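Local coordinates for protein binary enterotoxin of Clostridium perfringens component a (Clostridium perfringens, PDB 5WTZ) that binds NAD+ and, as an actin-specific ADP-ribosylating enterotoxin component, probably transfers its ADP-ribose group to actin, at residues 301-304 / 309-312; 315-318 / 322-325; 325-330 / 396-401. One frame throughout, in Å; residues are numbered along the deposited sequence.

Interaction 1: residues 301-304 / 309-312. With NAD (nicotinamide-adenine-dinucleotide), chain B.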
ATOM      1  N   MET A 301       2.939  -6.023 -13.661  1.00 18.07           N
ATOM      2  CA  MET A 301       2.554  -7.378 -14.044  1.00 18.13           C
ATOM      3  C   MET A 301       1.900  -7.344 -15.415  1.00 20.84           C
ATOM      4  O   MET A 301       1.197  -6.392 -15.746  1.00 20.27           O
ATOM      5  CB  MET A 301       1.590  -7.995 -13.015  1.00 18.36           C
ATOM      6  CG  MET A 301       2.003  -7.826 -11.541  1.00 21.66           C
ATOM      7  SD  MET A 301       0.696  -8.328 -10.390  1.00 22.75           S
ATOM      8  CE  MET A 301       0.880 -10.078 -10.413  1.00 20.92           C
ATOM      9  N   GLY A 302       2.134  -8.373 -16.219  1.00 19.21           N
ATOM     10  CA  GLY A 302       1.412  -8.518 -17.470  1.00 21.41           C
ATOM     11  C   GLY A 302       0.059  -9.179 -17.237  1.00 17.52           C
ATOM     12  O   GLY A 302      -0.158  -9.807 -16.190  1.00 23.00           O
ATOM     13  N   PRO A 303      -0.852  -9.074 -18.216  1.00 21.49           N
ATOM     14  CA  PRO A 303      -2.208  -9.615 -18.047  1.00 23.48           C
ATOM     15  C   PRO A 303      -2.248 -11.133 -17.819  1.00 24.70           C
ATOM     16  O   PRO A 303      -3.138 -11.594 -17.097  1.00 20.18           O
ATOM     17  CB  PRO A 303      -2.894  -9.247 -19.367  1.00 21.63           C
ATOM     18  CG  PRO A 303      -1.756  -9.093 -20.363  1.00 22.48           C
ATOM     19  CD  PRO A 303      -0.684  -8.433 -19.534  1.00 21.83           C
ATOM     20  N   ASN A 304      -1.320 -11.882 -18.417  1.00 18.63           N
ATOM     21  CA  ASN A 304      -1.265 -13.344 -18.252  1.00 18.18           C
ATOM     22  C   ASN A 304      -1.235 -13.782 -16.796  1.00 17.83           C
ATOM     23  O   ASN A 304      -1.671 -14.885 -16.464  1.00 21.27           O
ATOM     24  CB  ASN A 304      -0.034 -13.955 -18.933  1.00 18.78           C
ATOM     25  CG  ASN A 304      -0.062 -13.871 -20.442  1.00 27.34           C
ATOM     26  OD1 ASN A 304       0.883 -14.333 -21.099  1.00 21.30           O
ATOM     27  ND2 ASN A 304      -1.127 -13.292 -21.011  1.00 22.64           N
ATOM     28  N   ASP A 309      -5.378 -11.620 -21.618  1.00 23.94           N
ATOM     29  CA  ASP A 309      -4.541 -11.232 -22.757  1.00 33.82           C
ATOM     30  C   ASP A 309      -4.559  -9.718 -22.890  1.00 36.76           C
ATOM     31  O   ASP A 309      -5.443  -9.051 -22.345  1.00 34.13           O
ATOM     32  CB  ASP A 309      -5.041 -11.846 -24.062  1.00 42.43           C
ATOM     33  CG  ASP A 309      -5.125 -13.343 -24.005  1.00 46.55           C
ATOM     34  OD1 ASP A 309      -4.104 -13.977 -23.671  1.00 47.13           O
ATOM     35  OD2 ASP A 309      -6.222 -13.881 -24.272  1.00 44.52           O
ATOM     36  N   LEU A 310      -3.611  -9.184 -23.652  1.00 32.88           N
ATOM     37  CA  LEU A 310      -3.544  -7.751 -23.911  1.00 37.43           C
ATOM     38  C   LEU A 310      -4.837  -7.225 -24.543  1.00 36.39           C
ATOM     39  O   LEU A 310      -5.230  -6.083 -24.303  1.00 32.85           O
ATOM     40  CB  LEU A 310      -2.346  -7.437 -24.813  1.00 42.73           C
ATOM     41  CG  LEU A 310      -1.435  -6.274 -24.411  1.00 46.72           C
ATOM     42  CD1 LEU A 310      -0.934  -6.420 -22.975  1.00 44.07           C
ATOM     43  CD2 LEU A 310      -0.267  -6.165 -25.379  1.00 43.68           C
ATOM     44  N   ASN A 311      -5.505  -8.062 -25.330  1.00 35.59           N
ATOM     45  CA  ASN A 311      -6.740  -7.648 -25.995  1.00 40.14           C
ATOM     46  C   ASN A 311      -8.010  -8.291 -25.438  1.00 32.88           C
ATOM     47  O   ASN A 311      -9.050  -8.317 -26.110  1.00 31.73           O
ATOM     48  CB  ASN A 311      -6.643  -7.940 -27.488  1.00 50.55           C
ATOM     49  CG  ASN A 311      -5.443  -7.275 -28.124  1.00 59.55           C
ATOM     50  OD1 ASN A 311      -4.640  -7.926 -28.794  1.00 64.37           O
ATOM     51  ND2 ASN A 311      -5.305  -5.968 -27.905  1.00 58.65           N
ATOM     52  N   SER A 312      -7.930  -8.810 -24.220  1.00 30.24           N
ATOM     53  CA  SER A 312      -9.121  -9.305 -23.546  1.00 27.40           C
ATOM     54  C   SER A 312     -10.032  -8.125 -23.262  1.00 23.55           C
ATOM     55  O   SER A 312      -9.571  -7.102 -22.759  1.00 25.19           O
ATOM     56  CB  SER A 312      -8.773 -10.022 -22.241  1.00 29.51           C
ATOM     57  OG  SER A 312      -7.974 -11.173 -22.474  1.00 30.11           O
TER
HETATM   58  PA  NAD B 501       8.602 -12.236 -16.363  1.00 19.16           P
HETATM   59  O1A NAD B 501       9.334 -13.483 -16.799  1.00 18.97           O
HETATM   60  O2A NAD B 501       8.084 -12.116 -14.961  1.00 18.76           O
HETATM   61  O5B NAD B 501       7.347 -11.970 -17.339  1.00 18.14           O
HETATM   62  C5B NAD B 501       7.382 -12.221 -18.748  1.00 20.95           C
HETATM   63  C4B NAD B 501       5.973 -12.480 -19.246  1.00 17.88           C
HETATM   64  O4B NAD B 501       5.491 -13.669 -18.605  1.00 21.45           O
HETATM   65  C3B NAD B 501       5.020 -11.344 -18.885  1.00 21.90           C
HETATM   66  O3B NAD B 501       4.095 -11.164 -19.970  1.00 22.57           O
HETATM   67  C2B NAD B 501       4.305 -11.869 -17.648  1.00 15.18           C
HETATM   68  O2B NAD B 501       2.982 -11.342 -17.509  1.00 18.54           O
HETATM   69  C1B NAD B 501       4.303 -13.379 -17.862  1.00 18.54           C
HETATM   70  N9A NAD B 501       4.356 -14.057 -16.550  1.00 19.65           N
HETATM   71  C8A NAD B 501       5.299 -13.909 -15.602  1.00 15.96           C
HETATM   72  N7A NAD B 501       5.012 -14.682 -14.517  1.00 17.47           N
HETATM   73  C5A NAD B 501       3.859 -15.310 -14.777  1.00 16.53           C
HETATM   74  C6A NAD B 501       2.988 -16.270 -14.069  1.00 22.03           C
HETATM   75  N6A NAD B 501       3.315 -16.704 -12.831  1.00 18.37           N
HETATM   76  N1A NAD B 501       1.853 -16.675 -14.689  1.00 21.59           N
HETATM   77  C2A NAD B 501       1.526 -16.252 -15.923  1.00 21.49           C
HETATM   78  N3A NAD B 501       2.282 -15.390 -16.630  1.00 21.48           N
HETATM   79  C4A NAD B 501       3.427 -14.891 -16.107  1.00 19.40           C
HETATM   80  O3  NAD B 501       9.599 -11.010 -16.635  1.00 14.62           O
HETATM   81  PN  NAD B 501       9.281  -9.435 -16.699  1.00 19.54           P
HETATM   82  O1N NAD B 501       8.856  -8.989 -15.317  1.00 19.82           O
HETATM   83  O2N NAD B 501       8.413  -9.174 -17.907  1.00 23.28           O
HETATM   84  O5D NAD B 501      10.761  -8.899 -17.031  1.00 23.26           O
HETATM   85  C5D NAD B 501      11.884  -9.236 -16.217  1.00 20.76           C
HETATM   86  C4D NAD B 501      13.035  -8.307 -16.557  1.00 18.89           C
HETATM   87  O4D NAD B 501      12.775  -7.012 -16.014  1.00 16.47           O
HETATM   88  C3D NAD B 501      14.305  -8.775 -15.874  1.00 22.65           C
HETATM   89  O3D NAD B 501      15.418  -8.233 -16.608  1.00 21.40           O
HETATM   90  C2D NAD B 501      14.224  -8.123 -14.512  1.00 17.38           C
HETATM   91  O2D NAD B 501      15.523  -7.911 -13.949  1.00 18.19           O
HETATM   92  C1D NAD B 501      13.475  -6.817 -14.790  1.00 17.97           C
HETATM   93  N1N NAD B 501      12.512  -6.444 -13.734  1.00 21.27           N
HETATM   94  C2N NAD B 501      11.190  -6.373 -13.993  1.00 20.74           C
HETATM   95  C3N NAD B 501      10.288  -6.016 -12.984  1.00 18.30           C
HETATM   96  C7N NAD B 501       8.809  -5.921 -13.242  1.00 16.65           C
HETATM   97  O7N NAD B 501       8.258  -6.578 -14.134  1.00 20.03           O
HETATM   98  N7N NAD B 501       8.145  -5.068 -12.481  1.00 15.46           N
HETATM   99  C4N NAD B 501      10.740  -5.713 -11.705  1.00 16.78           C
HETATM  100  C5N NAD B 501      12.102  -5.795 -11.464  1.00 25.33           C
HETATM  101  C6N NAD B 501      12.963  -6.163 -12.502  1.00 25.23           C
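Pro303 and Leu310 make the tight part of this contact. Pro303 CG lies 3.8 Å from Leu310 CD1 and from Leu310 N. The ring therefore covers the peptide link between Asp309 and Leu310 as well as one leucine methyl. Tyr315 touches both Pro303 and Leu310.

The outer side is looser. Asn304 and Asp309 are exposed, and their amide and carboxylate planes stand 88° apart. Asn304 keeps CG beside its backbone N (chi1 -68°), which brings its amide toward Asp309. Asn304 ND2 comes no nearer than 4.1 Å to Asp309 OD1. The amide donates instead to the carbonyl oxygen of Leu308.

A type I turn shapes residues 309-312. Ser312 N bonds to Asp309 O at 3.1 Å. Ser312 OG receives Asp309 N at 2.8 Å, with a fairly straight N-H...O angle of 159°, which ties the turn's two ends together.

The other side of 301-304 faces the dinucleotide. Gly302 CA is 3.2 Å from NAD O2B, so the ribose hydroxyl sits close on the backbone. Asn304 CB lies 3.6 Å from NAD N3A, beside the adenine. The arrangement belongs to the NAD pocket of an ADP-ribosyltransferase domain, where the loop after strand 295-301 borders the adenosine half.

Interaction 2: residues 315-318 / 322-325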
ATOM      1  N   TYR A 315      -9.795  -6.812 -19.865  1.00 24.90           N
ATOM      2  CA  TYR A 315      -8.576  -6.088 -19.504  1.00 25.13           C
ATOM      3  C   TYR A 315      -8.736  -4.572 -19.754  1.00 25.53           C
ATOM      4  O   TYR A 315      -7.830  -3.785 -19.486  1.00 25.48           O
ATOM      5  CB  TYR A 315      -7.394  -6.684 -20.284  1.00 24.02           C
ATOM      6  CG  TYR A 315      -6.013  -6.205 -19.882  1.00 18.08           C
ATOM      7  CD1 TYR A 315      -5.575  -6.270 -18.563  1.00 23.91           C
ATOM      8  CD2 TYR A 315      -5.129  -5.723 -20.847  1.00 23.29           C
ATOM      9  CE1 TYR A 315      -4.296  -5.844 -18.211  1.00 24.47           C
ATOM     10  CE2 TYR A 315      -3.856  -5.302 -20.506  1.00 27.91           C
ATOM     11  CZ  TYR A 315      -3.445  -5.363 -19.197  1.00 26.61           C
ATOM     12  OH  TYR A 315      -2.175  -4.933 -18.883  1.00 23.82           O
ATOM     13  N   ASP A 316      -9.903  -4.167 -20.255  1.00 21.60           N
ATOM     14  CA  ASP A 316     -10.194  -2.753 -20.474  1.00 27.43           C
ATOM     15  C   ASP A 316     -10.718  -2.110 -19.193  1.00 29.94           C
ATOM     16  O   ASP A 316     -11.928  -2.037 -18.979  1.00 30.12           O
ATOM     17  CB  ASP A 316     -11.213  -2.575 -21.606  1.00 30.15           C
ATOM     18  CG  ASP A 316     -11.394  -1.116 -22.009  1.00 31.44           C
ATOM     19  OD1 ASP A 316     -10.846  -0.218 -21.334  1.00 32.81           O
ATOM     20  OD2 ASP A 316     -12.090  -0.864 -23.007  1.00 38.13           O
ATOM     21  N   PHE A 317      -9.808  -1.623 -18.357  1.00 27.58           N
ATOM     22  CA  PHE A 317     -10.182  -1.092 -17.045  1.00 28.73           C
ATOM     23  C   PHE A 317     -10.701   0.337 -17.124  1.00 29.76           C
ATOM     24  O   PHE A 317     -11.047   0.932 -16.102  1.00 31.71           O
ATOM     25  CB  PHE A 317      -9.000  -1.169 -16.085  1.00 26.81           C
ATOM     26  CG  PHE A 317      -8.521  -2.567 -15.841  1.00 26.15           C
ATOM     27  CD1 PHE A 317      -9.428  -3.584 -15.564  1.00 29.04           C
ATOM     28  CD2 PHE A 317      -7.173  -2.875 -15.917  1.00 20.78           C
ATOM     29  CE1 PHE A 317      -8.990  -4.886 -15.348  1.00 22.80           C
ATOM     30  CE2 PHE A 317      -6.730  -4.163 -15.698  1.00 22.40           C
ATOM     31  CZ  PHE A 317      -7.636  -5.171 -15.423  1.00 22.61           C
ATOM     32  N   ASN A 318     -10.768   0.877 -18.334  1.00 31.13           N
ATOM     33  CA  ASN A 318     -11.415   2.166 -18.560  1.00 31.43           C
ATOM     34  C   ASN A 318     -12.932   2.049 -18.459  1.00 41.65           C
ATOM     35  O   ASN A 318     -13.652   3.045 -18.509  1.00 47.17           O
ATOM     36  CB  ASN A 318     -11.018   2.737 -19.924  1.00 34.75           C
ATOM     37  CG  ASN A 318      -9.639   3.376 -19.908  1.00 36.33           C
ATOM     38  OD1 ASN A 318      -9.157   3.797 -18.857  1.00 32.64           O
ATOM     39  ND2 ASN A 318      -9.001   3.454 -21.073  1.00 41.28           N
ATOM     40  N   ASN A 322     -15.516  -3.711 -15.848  1.00 26.51           N
ATOM     41  CA  ASN A 322     -14.326  -4.567 -15.880  1.00 30.24           C
ATOM     42  C   ASN A 322     -13.479  -4.501 -14.612  1.00 25.89           C
ATOM     43  O   ASN A 322     -12.908  -5.505 -14.193  1.00 28.12           O
ATOM     44  CB  ASN A 322     -13.471  -4.229 -17.094  1.00 25.92           C
ATOM     45  CG  ASN A 322     -14.138  -4.625 -18.383  1.00 30.73           C
ATOM     46  OD1 ASN A 322     -14.920  -5.578 -18.414  1.00 27.76           O
ATOM     47  ND2 ASN A 322     -13.850  -3.895 -19.458  1.00 25.92           N
ATOM     48  N   VAL A 323     -13.394  -3.328 -13.999  1.00 28.07           N
ATOM     49  CA  VAL A 323     -12.755  -3.231 -12.690  1.00 28.57           C
ATOM     50  C   VAL A 323     -13.541  -4.058 -11.666  1.00 30.15           C
ATOM     51  O   VAL A 323     -12.954  -4.782 -10.865  1.00 24.62           O
ATOM     52  CB  VAL A 323     -12.655  -1.772 -12.210  1.00 25.60           C
ATOM     53  CG1 VAL A 323     -12.069  -1.717 -10.795  1.00 22.37           C
ATOM     54  CG2 VAL A 323     -11.830  -0.943 -13.187  1.00 23.32           C
ATOM     55  N   SER A 324     -14.870  -3.949 -11.706  1.00 30.91           N
ATOM     56  CA  SER A 324     -15.742  -4.711 -10.804  1.00 26.85           C
ATOM     57  C   SER A 324     -15.579  -6.220 -10.974  1.00 26.46           C
ATOM     58  O   SER A 324     -15.500  -6.962  -9.988  1.00 23.31           O
ATOM     59  CB  SER A 324     -17.204  -4.331 -11.030  1.00 32.63           C
ATOM     60  OG  SER A 324     -17.405  -2.962 -10.743  1.00 44.01           O
ATOM     61  N   LYS A 325     -15.532  -6.667 -12.228  1.00 26.92           N
ATOM     62  CA  LYS A 325     -15.315  -8.080 -12.541  1.00 29.55           C
ATOM     63  C   LYS A 325     -14.001  -8.565 -11.950  1.00 19.27           C
ATOM     64  O   LYS A 325     -13.932  -9.653 -11.376  1.00 23.27           O
ATOM     65  CB  LYS A 325     -15.312  -8.318 -14.054  1.00 31.10           C
ATOM     66  CG  LYS A 325     -16.680  -8.321 -14.702  1.00 38.57           C
ATOM     67  CD  LYS A 325     -16.602  -8.618 -16.206  1.00 45.99           C
ATOM     68  CE  LYS A 325     -16.508 -10.112 -16.490  1.00 49.53           C
ATOM     69  NZ  LYS A 325     -16.551 -10.412 -17.955  1.00 55.03           N
TER
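Asn322 holds CG beside its backbone N (chi1 -69°), which swings the amide off the helix toward Asp316. Val323 has CG1 anti to its backbone N (chi1 176°), and this turns CG2 toward Phe317. Asn322 ND2 donates to Asp316 O at 2.7 Å. The bond is nearly straight, with an N-H...O angle of 167°. The acceptor lies close to the amide plane, while the donor is tilted from the carbonyl plane of Asp316. Asn322 CB also rests 3.3 Å from Asp316 O, so the carbonyl is approached by both the CB and the amide of one residue.

Asp316 is the centre of an inverse gamma turn. It also forms an Asx turn: its OD1 accepts Asn318 N at 3.2 Å. These two turns bend the loop just before helix 320-330, and the Asn322 amide fastens that bend to the first part of the helix.

The remaining contacts are van der Waals. Val323 CG2 lies 3.6 Å from Phe317 O and 4.1 Å from Phe317 CB. The backbone at Asn322 O and Val323 N meets the edge of the Phe317 ring. Tyr315 O sits over one face of that ring, toward the rim, 3.7 Å above its plane. Leu414 of strand 411-420 touches both Phe317 and Val323.

Interaction 3: residues 325-330 / 396-401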
ATOM      1  N   LYS A 325     -15.532  -6.667 -12.228  1.00 26.92           N
ATOM      2  CA  LYS A 325     -15.315  -8.080 -12.541  1.00 29.55           C
ATOM      3  C   LYS A 325     -14.001  -8.565 -11.950  1.00 19.27           C
ATOM      4  O   LYS A 325     -13.932  -9.653 -11.376  1.00 23.27           O
ATOM      5  CB  LYS A 325     -15.312  -8.318 -14.054  1.00 31.10           C
ATOM      6  CG  LYS A 325     -16.680  -8.321 -14.702  1.00 38.57           C
ATOM      7  CD  LYS A 325     -16.602  -8.618 -16.206  1.00 45.99           C
ATOM      8  CE  LYS A 325     -16.508 -10.112 -16.490  1.00 49.53           C
ATOM      9  NZ  LYS A 325     -16.551 -10.412 -17.955  1.00 55.03           N
ATOM     10  N   PHE A 326     -12.960  -7.748 -12.080  1.00 19.67           N
ATOM     11  CA  PHE A 326     -11.633  -8.120 -11.629  1.00 22.60           C
ATOM     12  C   PHE A 326     -11.609  -8.234 -10.111  1.00 26.07           C
ATOM     13  O   PHE A 326     -10.999  -9.153  -9.547  1.00 23.62           O
ATOM     14  CB  PHE A 326     -10.605  -7.095 -12.112  1.00 22.35           C
ATOM     15  CG  PHE A 326      -9.188  -7.541 -11.969  1.00 21.43           C
ATOM     16  CD1 PHE A 326      -8.573  -8.271 -12.978  1.00 21.41           C
ATOM     17  CD2 PHE A 326      -8.455  -7.221 -10.836  1.00 21.15           C
ATOM     18  CE1 PHE A 326      -7.259  -8.688 -12.856  1.00 16.64           C
ATOM     19  CE2 PHE A 326      -7.133  -7.638 -10.704  1.00 19.65           C
ATOM     20  CZ  PHE A 326      -6.531  -8.362 -11.719  1.00 15.38           C
ATOM     21  N   LYS A 327     -12.282  -7.295  -9.452  1.00 23.38           N
ATOM     22  CA  LYS A 327     -12.345  -7.293  -7.998  1.00 19.55           C
ATOM     23  C   LYS A 327     -13.102  -8.515  -7.509  1.00 22.24           C
ATOM     24  O   LYS A 327     -12.672  -9.175  -6.558  1.00 24.52           O
ATOM     25  CB  LYS A 327     -12.988  -6.007  -7.475  1.00 22.99           C
ATOM     26  CG  LYS A 327     -12.124  -4.768  -7.678  1.00 20.77           C
ATOM     27  CD  LYS A 327     -12.765  -3.558  -7.023  1.00 29.18           C
ATOM     28  CE  LYS A 327     -11.836  -2.359  -7.048  1.00 33.42           C
ATOM     29  NZ  LYS A 327     -12.222  -1.380  -6.000  1.00 37.46           N
ATOM     30  N   GLU A 328     -14.215  -8.827  -8.169  1.00 18.91           N
ATOM     31  CA  GLU A 328     -15.027  -9.975  -7.797  1.00 24.44           C
ATOM     32  C   GLU A 328     -14.254 -11.287  -7.980  1.00 19.27           C
ATOM     33  O   GLU A 328     -14.359 -12.207  -7.166  1.00 25.75           O
ATOM     34  CB  GLU A 328     -16.315 -10.000  -8.618  1.00 26.49           C
ATOM     35  CG  GLU A 328     -17.497  -9.324  -7.940  1.00 44.88           C
ATOM     36  CD  GLU A 328     -18.076 -10.158  -6.808  1.00 54.72           C
ATOM     37  OE1 GLU A 328     -18.025 -11.409  -6.892  1.00 53.27           O
ATOM     38  OE2 GLU A 328     -18.583  -9.560  -5.837  1.00 63.99           O
ATOM     39  N   LYS A 329     -13.461 -11.360  -9.040  1.00 23.95           N
ATOM     40  CA  LYS A 329     -12.725 -12.579  -9.344  1.00 27.61           C
ATOM     41  C   LYS A 329     -11.563 -12.813  -8.379  1.00 25.70           C
ATOM     42  O   LYS A 329     -11.315 -13.952  -7.980  1.00 20.45           O
ATOM     43  CB  LYS A 329     -12.216 -12.532 -10.789  1.00 29.15           C
ATOM     44  CG  LYS A 329     -11.563 -13.813 -11.298  1.00 28.40           C
ATOM     45  CD  LYS A 329     -11.374 -13.724 -12.804  1.00 30.78           C
ATOM     46  CE  LYS A 329     -10.529 -14.864 -13.346  1.00 39.08           C
ATOM     47  NZ  LYS A 329     -11.120 -16.205 -13.071  1.00 46.83           N
ATOM     48  N   TRP A 330     -10.873 -11.747  -7.968  1.00 24.46           N
ATOM     49  CA  TRP A 330      -9.573 -11.915  -7.305  1.00 19.61           C
ATOM     50  C   TRP A 330      -9.471 -11.476  -5.839  1.00 16.74           C
ATOM     51  O   TRP A 330      -8.590 -11.960  -5.135  1.00 21.50           O
ATOM     52  CB  TRP A 330      -8.483 -11.191  -8.107  1.00 18.51           C
ATOM     53  CG  TRP A 330      -8.315 -11.745  -9.504  1.00 19.85           C
ATOM     54  CD1 TRP A 330      -8.639 -11.124 -10.687  1.00 18.88           C
ATOM     55  CD2 TRP A 330      -7.821 -13.046  -9.861  1.00 21.72           C
ATOM     56  NE1 TRP A 330      -8.373 -11.956 -11.743  1.00 21.53           N
ATOM     57  CE2 TRP A 330      -7.877 -13.143 -11.268  1.00 21.25           C
ATOM     58  CE3 TRP A 330      -7.352 -14.141  -9.130  1.00 19.00           C
ATOM     59  CZ2 TRP A 330      -7.463 -14.284 -11.956  1.00 22.06           C
ATOM     60  CZ3 TRP A 330      -6.941 -15.277  -9.819  1.00 24.18           C
ATOM     61  CH2 TRP A 330      -6.992 -15.334 -11.216  1.00 26.29           C
ATOM     62  N   ASP A 396      -5.235  -8.740  -1.270  1.00 15.78           N
ATOM     63  CA  ASP A 396      -5.766  -8.021  -0.118  1.00 14.21           C
ATOM     64  C   ASP A 396      -6.631  -6.828  -0.538  1.00 18.20           C
ATOM     65  O   ASP A 396      -7.652  -6.533   0.087  1.00 17.14           O
ATOM     66  CB  ASP A 396      -4.622  -7.516   0.772  1.00 15.99           C
ATOM     67  CG  ASP A 396      -3.741  -8.622   1.295  1.00 17.18           C
ATOM     68  OD1 ASP A 396      -4.272  -9.687   1.696  1.00 20.27           O
ATOM     69  OD2 ASP A 396      -2.506  -8.403   1.329  1.00 17.81           O
ATOM     70  N   ASN A 397      -6.198  -6.122  -1.581  1.00 18.27           N
ATOM     71  CA  ASN A 397      -7.005  -5.028  -2.109  1.00 23.38           C
ATOM     72  C   ASN A 397      -6.698  -4.743  -3.569  1.00 19.98           C
ATOM     73  O   ASN A 397      -5.640  -5.122  -4.104  1.00 18.40           O
ATOM     74  CB  ASN A 397      -6.801  -3.749  -1.286  1.00 16.18           C
ATOM     75  CG  ASN A 397      -8.067  -2.899  -1.191  1.00 21.69           C
ATOM     76  OD1 ASN A 397      -9.073  -3.159  -1.857  1.00 25.15           O
ATOM     77  ND2 ASN A 397      -8.015  -1.878  -0.361  1.00 27.44           N
ATOM     78  N   ILE A 398      -7.640  -4.053  -4.198  1.00 22.68           N
ATOM     79  CA  ILE A 398      -7.507  -3.648  -5.583  1.00 21.68           C
ATOM     80  C   ILE A 398      -7.968  -2.205  -5.667  1.00 22.98           C
ATOM     81  O   ILE A 398      -9.106  -1.889  -5.307  1.00 21.68           O
ATOM     82  CB  ILE A 398      -8.326  -4.559  -6.512  1.00 22.01           C
ATOM     83  CG1 ILE A 398      -7.719  -5.967  -6.529  1.00 23.02           C
ATOM     84  CG2 ILE A 398      -8.402  -3.972  -7.918  1.00 24.74           C
ATOM     85  CD1 ILE A 398      -8.578  -7.004  -7.191  1.00 23.11           C
ATOM     86  N   THR A 399      -7.072  -1.321  -6.090  1.00 19.48           N
ATOM     87  CA  THR A 399      -7.362   0.103  -6.084  1.00 18.35           C
ATOM     88  C   THR A 399      -7.085   0.717  -7.457  1.00 22.36           C
ATOM     89  O   THR A 399      -5.948   0.725  -7.934  1.00 20.41           O
ATOM     90  CB  THR A 399      -6.537   0.838  -5.015  1.00 18.75           C
ATOM     91  OG1 THR A 399      -6.827   0.293  -3.722  1.00 23.90           O
ATOM     92  CG2 THR A 399      -6.863   2.313  -5.013  1.00 22.50           C
ATOM     93  N   GLU A 400      -8.124   1.227  -8.101  1.00 18.38           N
ATOM     94  CA  GLU A 400      -7.938   1.804  -9.427  1.00 24.22           C
ATOM     95  C   GLU A 400      -7.388   3.227  -9.355  1.00 24.97           C
ATOM     96  O   GLU A 400      -7.720   3.987  -8.445  1.00 24.16           O
ATOM     97  CB  GLU A 400      -9.255   1.783 -10.201  1.00 33.23           C
ATOM     98  CG  GLU A 400     -10.368   2.544  -9.508  1.00 44.83           C
ATOM     99  CD  GLU A 400     -11.661   2.548 -10.297  1.00 60.94           C
ATOM    100  OE1 GLU A 400     -11.650   3.051 -11.443  1.00 61.19           O
ATOM    101  OE2 GLU A 400     -12.684   2.055  -9.768  1.00 61.31           O
ATOM    102  N   TYR A 401      -6.519   3.586 -10.296  1.00 18.15           N
ATOM    103  CA  TYR A 401      -6.264   5.006 -10.536  1.00 27.40           C
ATOM    104  C   TYR A 401      -6.055   5.211 -12.019  1.00 20.01           C
ATOM    105  O   TYR A 401      -5.847   4.257 -12.762  1.00 26.66           O
ATOM    106  CB  TYR A 401      -5.063   5.517  -9.727  1.00 22.45           C
ATOM    107  CG  TYR A 401      -3.723   5.389 -10.419  1.00 22.56           C
ATOM    108  CD1 TYR A 401      -3.054   4.179 -10.432  1.00 20.91           C
ATOM    109  CD2 TYR A 401      -3.123   6.490 -11.052  1.00 23.59           C
ATOM    110  CE1 TYR A 401      -1.807   4.050 -11.054  1.00 19.42           C
ATOM    111  CE2 TYR A 401      -1.883   6.366 -11.686  1.00 24.60           C
ATOM    112  CZ  TYR A 401      -1.238   5.142 -11.674  1.00 24.59           C
ATOM    113  OH  TYR A 401      -0.019   4.995 -12.295  1.00 25.60           O
TER
HETATM  114  O   HOH W   1     -10.829   1.233  -6.624  1.00 27.97           O
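Apolar contacts converge on Ile398, which points from its strand toward helix 325-330. Its two branches meet different partners. Ile398 CD1 lies 3.7 Å from Phe326 CD2 and 3.9 Å from Phe326 CE2. The two side chains meet roughly perpendicular. The other branch, Ile398 CG2, is 3.8 Å from Lys327 CG. Here the lysine and isoleucine chains run alongside with opposite headings. Trp330 adds a more distant contact, through its CB to Ile398 CD1.

Phe326 and Trp330 pack against each other within the helix. Phe326 holds CG anti to its backbone N (chi1 -167°), which places the ring beside Ile398 CD1, and Trp330 follows one helical turn later. Trp330 CD1 stands 3.4 Å above the centre of the Phe326 ring. Phe306 meets both rings, edge-to-face with Trp330.

Polar contacts fall to Lys327. Its chain is extended beyond CG and carries the amine alongside Ile398 to the strand backbone. Lys327 NZ makes a weak hydrogen bond to Ile398 O at 3.2 Å. Lys327 NZ also donates to a water at 3.0 Å, and that water accepts Glu400 N as well. The lysine thus holds the strand at two residues, weakly at Ile398 and through water at Glu400. Glu400 OE2 is 5.1 Å from Lys327 NZ. The opposite charges do not touch, but their attraction may help keep the amine here.

The helix and strand segments run antiparallel at 172°, with their axes 9.2 Å apart. Helix 320-330 packs here on strand 391-403 of a mixed five-stranded sheet. Phe326 also reaches Leu414 and Ile416 of strand 411-420, and Leu358 of strand 358-364. On strand 391-403, Tyr401 meets helix 36-61.

Overall arrangement
The three interactions follow one another along the chain within the ADP-ribosyltransferase range 223-421. Interaction 1 lies in the loop after strand 295-301, interaction 2 joins the end of that loop to helix 320-330, and interaction 3 sets the helix on strand 391-403. The centres of interactions 1 and 2 are about 12 Å apart, and those of 2 and 3 are about 9 Å apart. Tyr315 links the first pair. Phe317 meets Phe326 in the second, and Lys325 belongs to both interactions. Interactions 1 and 3 do not touch; their centres are about 15 Å apart. A continuous path of packing thus connects the NAD-binding loop to the five-stranded sheet.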